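Local coordinates for cAMP factor (Mobiluncus curtisii, PDB 6JLC), which probably acts as a secreted pore-forming toxin that takes part in the co-haemolytic CAMP reaction on red blood cells, at residues D86-A89 and N90-Y94; E136-S139 and T140-D143; L157-K160 and A161-N164; C206-A209 and I210-N214. All blocks are in the same frame, centred on the assembly; numbering follows the deposited sequence.

Interaction 1. Residues D86-A89 and N90-Y94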
loop_
_atom_site.group_PDB
_atom_site.type_symbol
_atom_site.label_atom_id
_atom_site.label_comp_id
_atom_site.label_asym_id
_atom_site.label_seq_id
_atom_site.Cartn_x
_atom_site.Cartn_y
_atom_site.Cartn_z
ATOM N N ASP A 86 -1.342 5.763 0.382
ATOM C CA ASP A 86 0.102 6.000 0.356
ATOM C C ASP A 86 0.570 6.629 1.666
ATOM O O ASP A 86 1.547 6.177 2.274
ATOM C CB ASP A 86 0.445 6.894 -0.842
ATOM C CG ASP A 86 1.907 6.770 -1.290
ATOM O OD1 ASP A 86 2.581 5.784 -0.953
ATOM O OD2 ASP A 86 2.370 7.672 -2.007
ATOM N N LYS A 87 -0.121 7.678 2.120
ATOM C CA LYS A 87 0.263 8.309 3.381
ATOM C C LYS A 87 0.111 7.339 4.540
ATOM O O LYS A 87 0.955 7.293 5.443
ATOM C CB LYS A 87 -0.583 9.556 3.639
ATOM C CG LYS A 87 -0.279 10.697 2.707
ATOM C CD LYS A 87 -0.677 12.008 3.332
ATOM C CE LYS A 87 -2.171 12.100 3.465
ATOM N NZ LYS A 87 -2.567 13.461 3.901
ATOM N N SER A 88 -0.980 6.573 4.544
ATOM C CA SER A 88 -1.211 5.622 5.623
ATOM C C SER A 88 -0.093 4.588 5.690
ATOM O O SER A 88 0.470 4.332 6.763
ATOM C CB SER A 88 -2.548 4.935 5.426
ATOM O OG SER A 88 -2.669 3.867 6.340
ATOM N N ALA A 89 0.236 3.990 4.540
ATOM C CA ALA A 89 1.271 2.960 4.489
ATOM C C ALA A 89 2.609 3.500 4.971
ATOM O O ALA A 89 3.365 2.799 5.654
ATOM C CB ALA A 89 1.400 2.420 3.062
ATOM N N ASN A 90 2.913 4.750 4.638
ATOM C CA ASN A 90 4.213 5.317 4.945
ATOM C C ASN A 90 4.297 5.913 6.341
ATOM O O ASN A 90 5.384 5.918 6.927
ATOM C CB ASN A 90 4.568 6.377 3.904
ATOM C CG ASN A 90 4.792 5.773 2.530
ATOM O OD1 ASN A 90 5.425 4.727 2.405
ATOM N ND2 ASN A 90 4.251 6.410 1.501
ATOM N N ASN A 91 3.183 6.406 6.894
ATOM C CA ASN A 91 3.221 7.151 8.144
ATOM C C ASN A 91 2.559 6.466 9.333
ATOM O O ASN A 91 2.889 6.811 10.472
ATOM C CB ASN A 91 2.577 8.531 7.945
ATOM C CG ASN A 91 3.250 9.313 6.844
ATOM O OD1 ASN A 91 4.462 9.235 6.679
ATOM N ND2 ASN A 91 2.469 10.044 6.064
ATOM N N LEU A 92 1.634 5.523 9.120
ATOM C CA LEU A 92 0.832 4.983 10.216
ATOM C C LEU A 92 1.218 3.549 10.582
ATOM O O LEU A 92 0.438 2.850 11.243
ATOM C CB LEU A 92 -0.662 5.057 9.875
ATOM C CG LEU A 92 -1.172 6.447 9.489
ATOM C CD1 LEU A 92 -2.662 6.380 9.138
ATOM C CD2 LEU A 92 -0.936 7.428 10.605
ATOM N N ARG A 93 2.426 3.111 10.202
ATOM C CA ARG A 93 2.765 1.690 10.302
ATOM C C ARG A 93 2.685 1.171 11.731
ATOM O O ARG A 93 2.302 0.012 11.950
ATOM C CB ARG A 93 4.168 1.433 9.750
ATOM C CG ARG A 93 4.447 -0.070 9.625
ATOM C CD ARG A 93 5.831 -0.365 9.076
ATOM N NE ARG A 93 5.976 0.014 7.672
ATOM C CZ ARG A 93 5.509 -0.683 6.640
ATOM N NH1 ARG A 93 4.837 -1.816 6.824
ATOM N NH2 ARG A 93 5.715 -0.235 5.412
ATOM N N TYR A 94 3.022 2.003 12.719
ATOM C CA TYR A 94 3.032 1.581 14.114
ATOM C C TYR A 94 1.822 2.077 14.895
ATOM O O TYR A 94 1.845 2.060 16.130
ATOM C CB TYR A 94 4.322 2.044 14.799
ATOM C CG TYR A 94 5.500 1.171 14.449
ATOM C CD1 TYR A 94 6.225 1.388 13.285
ATOM C CD2 TYR A 94 5.859 0.098 15.257
ATOM C CE1 TYR A 94 7.316 0.573 12.949
ATOM C CE2 TYR A 94 6.941 -0.729 14.924
ATOM C CZ TYR A 94 7.662 -0.480 13.772
ATOM O OH TYR A 94 8.729 -1.286 13.436
#
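Asp-86 and Asn-90 meet one turn apart near the C-terminal end of helix 68-91. Three backbone bonds close this last part of the helix. Asn-90 N donates to Asp-86 O at 3.1 Å, and Asn-91 N donates to Lys-87 O at 2.8 Å. Leu-92 N reaches Ser-88 O at 2.9 Å, although Leu-92 itself has already left helical geometry.

The polar side-chain contact is weaker. Asn-90 ND2 lies 3.0 Å from Asp-86 OD1, but the N-H points poorly and the bond is weak. The carboxylate and amide planes are turned 65° apart. A chi1 of -158° carries the Asp-86 carboxylate along the helix toward Asn-90. The amide of Asn-91 finds its stronger partner in the hydroxyl of Tyr-135. Ala-89 O lies over one face of the Arg-93 guanidinium, 3.8 Å from Arg-93 NH2, without a hydrogen bond; Arg-93 NH1 bonds to Tyr-153 O.

Leu-92 CD1 makes a van der Waals contact with Ser-88 OG at 3.8 Å. Both side chains also touch Leu-103 of helix 97-114.

Ser-88 OG is buried without a polar partner in the model. The chemistry implies a helix end held mainly by main-chain bonds, with one weak side-chain bond from Asn-90 to Asp-86 alongside them.

Interaction 2. Residues E136-S139 and T140-D143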
loop_
_atom_site.group_PDB
_atom_site.type_symbol
_atom_site.label_atom_id
_atom_site.label_comp_id
_atom_site.label_asym_id
_atom_site.label_seq_id
_atom_site.Cartn_x
_atom_site.Cartn_y
_atom_site.Cartn_z
ATOM N N GLU A 136 -6.644 12.510 9.121
ATOM C CA GLU A 136 -6.210 13.460 10.139
ATOM C C GLU A 136 -6.563 12.967 11.536
ATOM O O GLU A 136 -5.751 13.078 12.460
ATOM C CB GLU A 136 -6.819 14.837 9.878
ATOM C CG GLU A 136 -6.283 15.903 10.820
ATOM C CD GLU A 136 -7.075 17.190 10.766
ATOM O OE1 GLU A 136 -6.724 18.072 9.953
ATOM O OE2 GLU A 136 -8.047 17.321 11.539
ATOM N N ARG A 137 -7.755 12.379 11.707
ATOM C CA ARG A 137 -8.151 11.895 13.027
ATOM C C ARG A 137 -7.250 10.758 13.502
ATOM O O ARG A 137 -6.694 10.804 14.605
ATOM C CB ARG A 137 -9.607 11.439 13.017
ATOM C CG ARG A 137 -10.086 10.943 14.379
ATOM C CD ARG A 137 -11.397 10.185 14.277
ATOM N NE ARG A 137 -12.122 10.531 13.064
ATOM C CZ ARG A 137 -12.555 9.644 12.180
ATOM N NH1 ARG A 137 -12.338 8.344 12.380
ATOM N NH2 ARG A 137 -13.205 10.061 11.100
ATOM N N VAL A 138 -7.113 9.704 12.693
ATOM C CA VAL A 138 -6.405 8.523 13.186
ATOM C C VAL A 138 -4.905 8.767 13.271
ATOM O O VAL A 138 -4.199 7.991 13.928
ATOM C CB VAL A 138 -6.703 7.282 12.320
ATOM C CG1 VAL A 138 -8.226 7.101 12.174
ATOM C CG2 VAL A 138 -6.018 7.398 10.963
ATOM N N SER A 139 -4.402 9.827 12.623
ATOM C CA SER A 139 -2.983 10.167 12.724
ATOM C C SER A 139 -2.592 10.520 14.146
ATOM O O SER A 139 -1.424 10.376 14.524
ATOM C CB SER A 139 -2.646 11.337 11.805
ATOM O OG SER A 139 -2.549 10.896 10.469
ATOM N N THR A 140 -3.542 11.001 14.933
ATOM C CA THR A 140 -3.320 11.359 16.323
ATOM C C THR A 140 -3.573 10.199 17.274
ATOM O O THR A 140 -3.443 10.379 18.487
ATOM C CB THR A 140 -4.226 12.535 16.720
ATOM O OG1 THR A 140 -5.536 12.034 17.027
ATOM C CG2 THR A 140 -4.332 13.550 15.594
ATOM N N TYR A 141 -3.969 9.032 16.770
ATOM C CA TYR A 141 -4.178 7.903 17.661
ATOM C C TYR A 141 -2.844 7.446 18.236
ATOM O O TYR A 141 -1.773 7.742 17.700
ATOM C CB TYR A 141 -4.854 6.738 16.935
ATOM C CG TYR A 141 -6.338 6.924 16.664
ATOM C CD1 TYR A 141 -6.989 8.108 16.981
ATOM C CD2 TYR A 141 -7.083 5.899 16.082
ATOM C CE1 TYR A 141 -8.340 8.265 16.717
ATOM C CE2 TYR A 141 -8.435 6.047 15.814
ATOM C CZ TYR A 141 -9.059 7.228 16.132
ATOM O OH TYR A 141 -10.404 7.363 15.864
ATOM N N ARG A 142 -2.887 6.728 19.316
ATOM C CA ARG A 142 -1.649 6.298 19.890
ATOM C C ARG A 142 -0.952 5.218 19.140
ATOM O O ARG A 142 -1.521 4.532 18.345
ATOM C CB ARG A 142 -1.805 5.896 21.325
ATOM C CG ARG A 142 -2.769 4.807 21.632
ATOM C CD ARG A 142 -3.618 5.216 22.832
ATOM N NE ARG A 142 -4.719 4.291 23.090
ATOM C CZ ARG A 142 -4.572 2.975 23.168
ATOM N NH1 ARG A 142 -3.384 2.436 23.022
ATOM N NH2 ARG A 142 -5.612 2.207 23.404
ATOM N N ASP A 143 0.319 5.090 19.417
ATOM C CA ASP A 143 1.087 4.033 18.784
ATOM C C ASP A 143 0.933 2.723 19.551
ATOM O O ASP A 143 0.612 2.701 20.745
ATOM C CB ASP A 143 2.566 4.407 18.719
ATOM C CG ASP A 143 2.798 5.732 18.036
ATOM O OD1 ASP A 143 2.122 5.986 17.016
ATOM O OD2 ASP A 143 3.654 6.514 18.514
#
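Tyr-141 folds back over Val-138 where helix 121-139 gives way to the following loop. The main contact is a CH-pi interaction. Val-138 CA lies 3.8 Å from the centroid of the Tyr-141 ring, only 8° off the ring normal. Val-138 CG1 extends the apolar contact to Tyr-141 CE2 at 3.8 Å. The Tyr-141 ring leaves on the side of its own backbone N (chi1 -75°), which lays it back over the helix.

Hydrogen bonds close the turn. Arg-137 O accepts twice from Thr-140. The hydroxyl donates from OG1 at 3.0 Å, in the carbonyl plane. Thr-140 N donates to the same Arg-137 O at 3.2 Å, but from above that plane. Tyr-141 N bonds to Val-138 O at 3.0 Å, again from well above the carbonyl plane. Thr-140 CG2 packs on Glu-136 O.

Arg-137 and Tyr-141 run side by side and point the same way. Arg-137 CD touches Tyr-141 OH at 3.4 Å. The phenol oxygen lies at the edge of the guanidinium, whose plane is 49° from the ring. The two polar ends share Glu-102 of helix 97-114: Arg-137 NH1 forms a salt bridge to OE1, and Tyr-141 OH a hydrogen bond.

The backbone bonds hold the turn, Val-138 CA covers one ring face, and Glu-102 takes the hydroxyl. Together these limit how the ring can turn. The shared carboxylate probably offsets the charge of Arg-137.

Interaction 3. Residues L157-K160 and A161-N164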
loop_
_atom_site.group_PDB
_atom_site.type_symbol
_atom_site.label_atom_id
_atom_site.label_comp_id
_atom_site.label_asym_id
_atom_site.label_seq_id
_atom_site.Cartn_x
_atom_site.Cartn_y
_atom_site.Cartn_z
ATOM N N LEU A 157 6.400 -4.988 7.493
ATOM C CA LEU A 157 7.765 -4.464 7.579
ATOM C C LEU A 157 8.778 -5.592 7.782
ATOM O O LEU A 157 9.865 -5.584 7.191
ATOM C CB LEU A 157 7.861 -3.443 8.715
ATOM C CG LEU A 157 9.172 -2.658 8.828
ATOM C CD1 LEU A 157 9.396 -1.790 7.601
ATOM C CD2 LEU A 157 9.195 -1.810 10.101
ATOM N N LEU A 158 8.428 -6.597 8.559
ATOM C CA LEU A 158 9.282 -7.747 8.778
ATOM C C LEU A 158 9.404 -8.548 7.476
ATOM O O LEU A 158 10.448 -8.972 7.098
ATOM C CB LEU A 158 8.739 -8.614 9.873
ATOM C CG LEU A 158 9.405 -9.945 10.086
ATOM C CD1 LEU A 158 10.900 -9.813 10.197
ATOM C CD2 LEU A 158 8.834 -10.689 11.243
ATOM N N ASN A 159 8.293 -8.712 6.799
ATOM C CA ASN A 159 8.294 -9.429 5.540
ATOM C C ASN A 159 9.148 -8.732 4.524
ATOM O O ASN A 159 9.844 -9.345 3.793
ATOM C CB ASN A 159 6.896 -9.666 5.016
ATOM C CG ASN A 159 6.808 -10.901 4.151
ATOM O OD1 ASN A 159 6.015 -10.997 3.254
ATOM N ND2 ASN A 159 7.636 -11.826 4.433
ATOM N N LYS A 160 9.077 -7.417 4.497
ATOM C CA LYS A 160 9.933 -6.658 3.589
ATOM C C LYS A 160 11.410 -6.898 3.886
ATOM O O LYS A 160 12.219 -7.066 2.962
ATOM C CB LYS A 160 9.601 -5.167 3.676
ATOM C CG LYS A 160 9.993 -4.380 2.430
ATOM C CD LYS A 160 9.254 -3.049 2.342
ATOM C CE LYS A 160 7.767 -3.256 2.057
ATOM N NZ LYS A 160 6.917 -2.258 2.763
ATOM N N ALA A 161 11.782 -6.917 5.171
ATOM C CA ALA A 161 13.169 -7.185 5.539
ATOM C C ALA A 161 13.586 -8.597 5.140
ATOM O O ALA A 161 14.708 -8.809 4.670
ATOM C CB ALA A 161 13.369 -6.963 7.047
ATOM N N ILE A 162 12.688 -9.578 5.306
ATOM C CA ILE A 162 13.000 -10.939 4.881
ATOM C C ILE A 162 13.271 -10.968 3.384
ATOM O O ILE A 162 14.270 -11.530 2.918
ATOM C CB ILE A 162 11.850 -11.898 5.257
ATOM C CG1 ILE A 162 11.732 -12.015 6.786
ATOM C CG2 ILE A 162 12.018 -13.275 4.575
ATOM C CD1 ILE A 162 10.461 -12.726 7.247
ATOM N N TRP A 163 12.377 -10.367 2.602
ATOM C CA TRP A 163 12.550 -10.406 1.154
ATOM C C TRP A 163 13.768 -9.601 0.726
ATOM O O TRP A 163 14.538 -10.049 -0.129
ATOM C CB TRP A 163 11.286 -9.906 0.464
ATOM C CG TRP A 163 10.281 -10.980 0.354
ATOM C CD1 TRP A 163 9.117 -11.095 1.060
ATOM C CD2 TRP A 163 10.358 -12.132 -0.495
ATOM N NE1 TRP A 163 8.456 -12.243 0.691
ATOM C CE2 TRP A 163 9.197 -12.897 -0.263
ATOM C CE3 TRP A 163 11.295 -12.585 -1.435
ATOM C CZ2 TRP A 163 8.942 -14.096 -0.941
ATOM C CZ3 TRP A 163 11.042 -13.781 -2.106
ATOM C CH2 TRP A 163 9.875 -14.517 -1.854
ATOM N N ASN A 164 13.967 -8.421 1.328
ATOM C CA ASN A 164 15.175 -7.650 1.056
ATOM C C ASN A 164 16.421 -8.476 1.319
ATOM O O ASN A 164 17.406 -8.386 0.569
ATOM C CB ASN A 164 15.223 -6.381 1.911
ATOM C CG ASN A 164 14.330 -5.284 1.390
ATOM O OD1 ASN A 164 13.920 -5.298 0.227
ATOM N ND2 ASN A 164 14.032 -4.308 2.246
#
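Leu-157 to Asn-164 form regular alpha-helix, with Ala-161, Ile-162, Trp-163 and Asn-164 each donating a backbone N-H to the carbonyl four residues earlier. The shortest of these bonds is Asn-164 N to Lys-160 O, at 2.7 Å.

The side chains differ from face to face. Leu-158 and Ile-162 make the apolar pair, with Leu-158 CG 4.1 Å from Ile-162 CD1. Ile-162 CG1 also rests on Leu-158 O at 3.3 Å. Asn-159 and Trp-163 lie alongside each other, with the amide turned 70° from the indole plane. Asn-159 OD1 sits at the indole edge, in its plane, 3.8 Å from Trp-163 NE1. This is packing rather than a hydrogen bond. With Asn-159 CG turned away from the backbone N (chi1 -152°), the amide lies next to the five-membered ring of the indole. Lys-160 CG packs on Asn-164 ND2 at 4.0 Å. The indole of Trp-163 also makes a cation-pi contact with Arg-166.

Leu-158 packs against helices 179-197 and 203-222, through Val-195, Trp-196, Ala-209 and Ile-210. Ile-162 does the same through Ala-192 and Leu-213. This arrangement is typical of an amphipathic helix in a three-helix bundle, here the C-terminal bundle of helices 152-173, 179-197 and 203-222.

Interaction 4. Residues C206-A209 and I210-N214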
loop_
_atom_site.group_PDB
_atom_site.type_symbol
_atom_site.label_atom_id
_atom_site.label_comp_id
_atom_site.label_asym_id
_atom_site.label_seq_id
_atom_site.Cartn_x
_atom_site.Cartn_y
_atom_site.Cartn_z
ATOM N N CYS A 206 8.884 -8.654 16.331
ATOM C CA CYS A 206 9.097 -8.360 14.916
ATOM C C CYS A 206 10.270 -7.401 14.729
ATOM O O CYS A 206 11.134 -7.628 13.870
ATOM C CB CYS A 206 7.813 -7.785 14.303
ATOM S SG CYS A 206 6.447 -8.973 14.238
ATOM N N ASP A 207 10.321 -6.327 15.532
ATOM C CA ASP A 207 11.444 -5.389 15.462
ATOM C C ASP A 207 12.770 -6.085 15.748
ATOM O O ASP A 207 13.781 -5.804 15.096
ATOM C CB ASP A 207 11.254 -4.236 16.454
ATOM C CG ASP A 207 10.121 -3.292 16.067
ATOM O OD1 ASP A 207 9.742 -3.250 14.876
ATOM O OD2 ASP A 207 9.621 -2.591 16.969
ATOM N N ALA A 208 12.793 -6.976 16.743
ATOM C CA ALA A 208 14.027 -7.703 17.046
ATOM C C ALA A 208 14.435 -8.612 15.892
ATOM O O ALA A 208 15.629 -8.736 15.587
ATOM C CB ALA A 208 13.855 -8.520 18.326
ATOM N N ALA A 209 13.468 -9.270 15.254
ATOM C CA ALA A 209 13.789 -10.124 14.114
ATOM C C ALA A 209 14.391 -9.313 12.971
ATOM O O ALA A 209 15.348 -9.757 12.321
ATOM C CB ALA A 209 12.541 -10.867 13.643
ATOM N N ILE A 210 13.839 -8.126 12.703
ATOM C CA ILE A 210 14.414 -7.260 11.675
ATOM C C ILE A 210 15.853 -6.902 12.030
ATOM O O ILE A 210 16.768 -7.018 11.200
ATOM C CB ILE A 210 13.549 -6.000 11.484
ATOM C CG1 ILE A 210 12.205 -6.361 10.837
ATOM C CG2 ILE A 210 14.321 -4.941 10.666
ATOM C CD1 ILE A 210 11.133 -5.266 11.013
ATOM N N ALA A 211 16.088 -6.487 13.278
ATOM C CA ALA A 211 17.442 -6.084 13.656
ATOM C C ALA A 211 18.426 -7.244 13.552
ATOM O O ALA A 211 19.552 -7.064 13.066
ATOM C CB ALA A 211 17.445 -5.492 15.068
ATOM N N LYS A 212 18.021 -8.450 13.976
ATOM C CA LYS A 212 18.928 -9.603 13.885
ATOM C C LYS A 212 19.233 -9.954 12.434
ATOM O O LYS A 212 20.356 -10.369 12.100
ATOM C CB LYS A 212 18.329 -10.829 14.579
ATOM C CG LYS A 212 18.112 -10.705 16.079
ATOM C CD LYS A 212 17.441 -11.976 16.616
ATOM C CE LYS A 212 16.450 -11.674 17.740
ATOM N NZ LYS A 212 15.064 -12.149 17.419
ATOM N N LEU A 213 18.241 -9.799 11.559
ATOM C CA LEU A 213 18.424 -10.093 10.142
ATOM C C LEU A 213 19.411 -9.122 9.507
ATOM O O LEU A 213 20.279 -9.530 8.726
ATOM C CB LEU A 213 17.067 -10.031 9.441
ATOM C CG LEU A 213 16.781 -10.815 8.170
ATOM C CD1 LEU A 213 17.341 -12.239 8.231
ATOM C CD2 LEU A 213 15.282 -10.796 7.950
ATOM N N ASN A 214 19.307 -7.836 9.841
ATOM C CA ASN A 214 20.259 -6.865 9.306
ATOM C C ASN A 214 21.676 -7.158 9.784
ATOM O O ASN A 214 22.636 -7.060 9.007
ATOM C CB ASN A 214 19.821 -5.448 9.681
ATOM C CG ASN A 214 18.521 -5.051 9.004
ATOM O OD1 ASN A 214 18.205 -5.539 7.918
ATOM N ND2 ASN A 214 17.765 -4.158 9.635
#
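Lys-212 curls back over Ala-208 on helix 203-222, the last helix of the C-terminal helical bundle. From its base, Lys-212 CB lies 3.6 Å from Ala-208 O. The next atom comes closer, with Lys-212 CG 3.2 Å from the same Ala-208 O. The first torsion, chi1 -64°, directs the lysine chain back toward the preceding turn. CD then passes near that oxygen too. The chain bends at chi3 and chi4, which keeps CE close to Ala-208 O and brings the tip round to the alanine. Lys-212 NZ ends near the methyl and carbonyl carbon of Ala-208.

The backbone beneath is regular alpha-helix. Lys-212 N bonds to Ala-208 O at 2.9 Å, so the carbonyl that the aliphatic chain covers also holds the lysine's own N-H. Ile-210, Ala-211 and Leu-213 make the matching bonds to Cys-206, Asp-207 and Ala-209.

Another face of the helix meets its neighbours. Ala-209 and Leu-213 touch helix 179-197, and Cys-206, Ile-210 and Leu-213 touch helix 152-173. On the lysine side the contact is van der Waals in character. Within residues 206-214, the closest side-chain atom of another residue to the ammonium is Ala-208 CB, 3.9 Å from Lys-212 NZ.

Interactions 1 and 2 mark two neighbouring helix ends, with centres 11 Å apart. Leu-92 CD1 touches Val-138 CG2 at 4.0 Å, joining them. Interactions 3 and 4 lie on adjacent helices of the C-terminal bundle, with centres 10 Å apart. Leu-158 CD1 meets Ile-210 CG1 at 3.7 Å. Interaction 1 connects the two groups. Tyr-94 OH makes a probable hydrogen bond to Asp-207 OD1 at 2.6 Å and packs on Leu-157 CD2 at 3.4 Å. Interaction 2 touches neither interaction 3 nor 4; its nearest atoms are about 13 Å and 10 Å away. A bound acetate, probably from crystallisation, lies about 6 Å from the Ile-162 side chain.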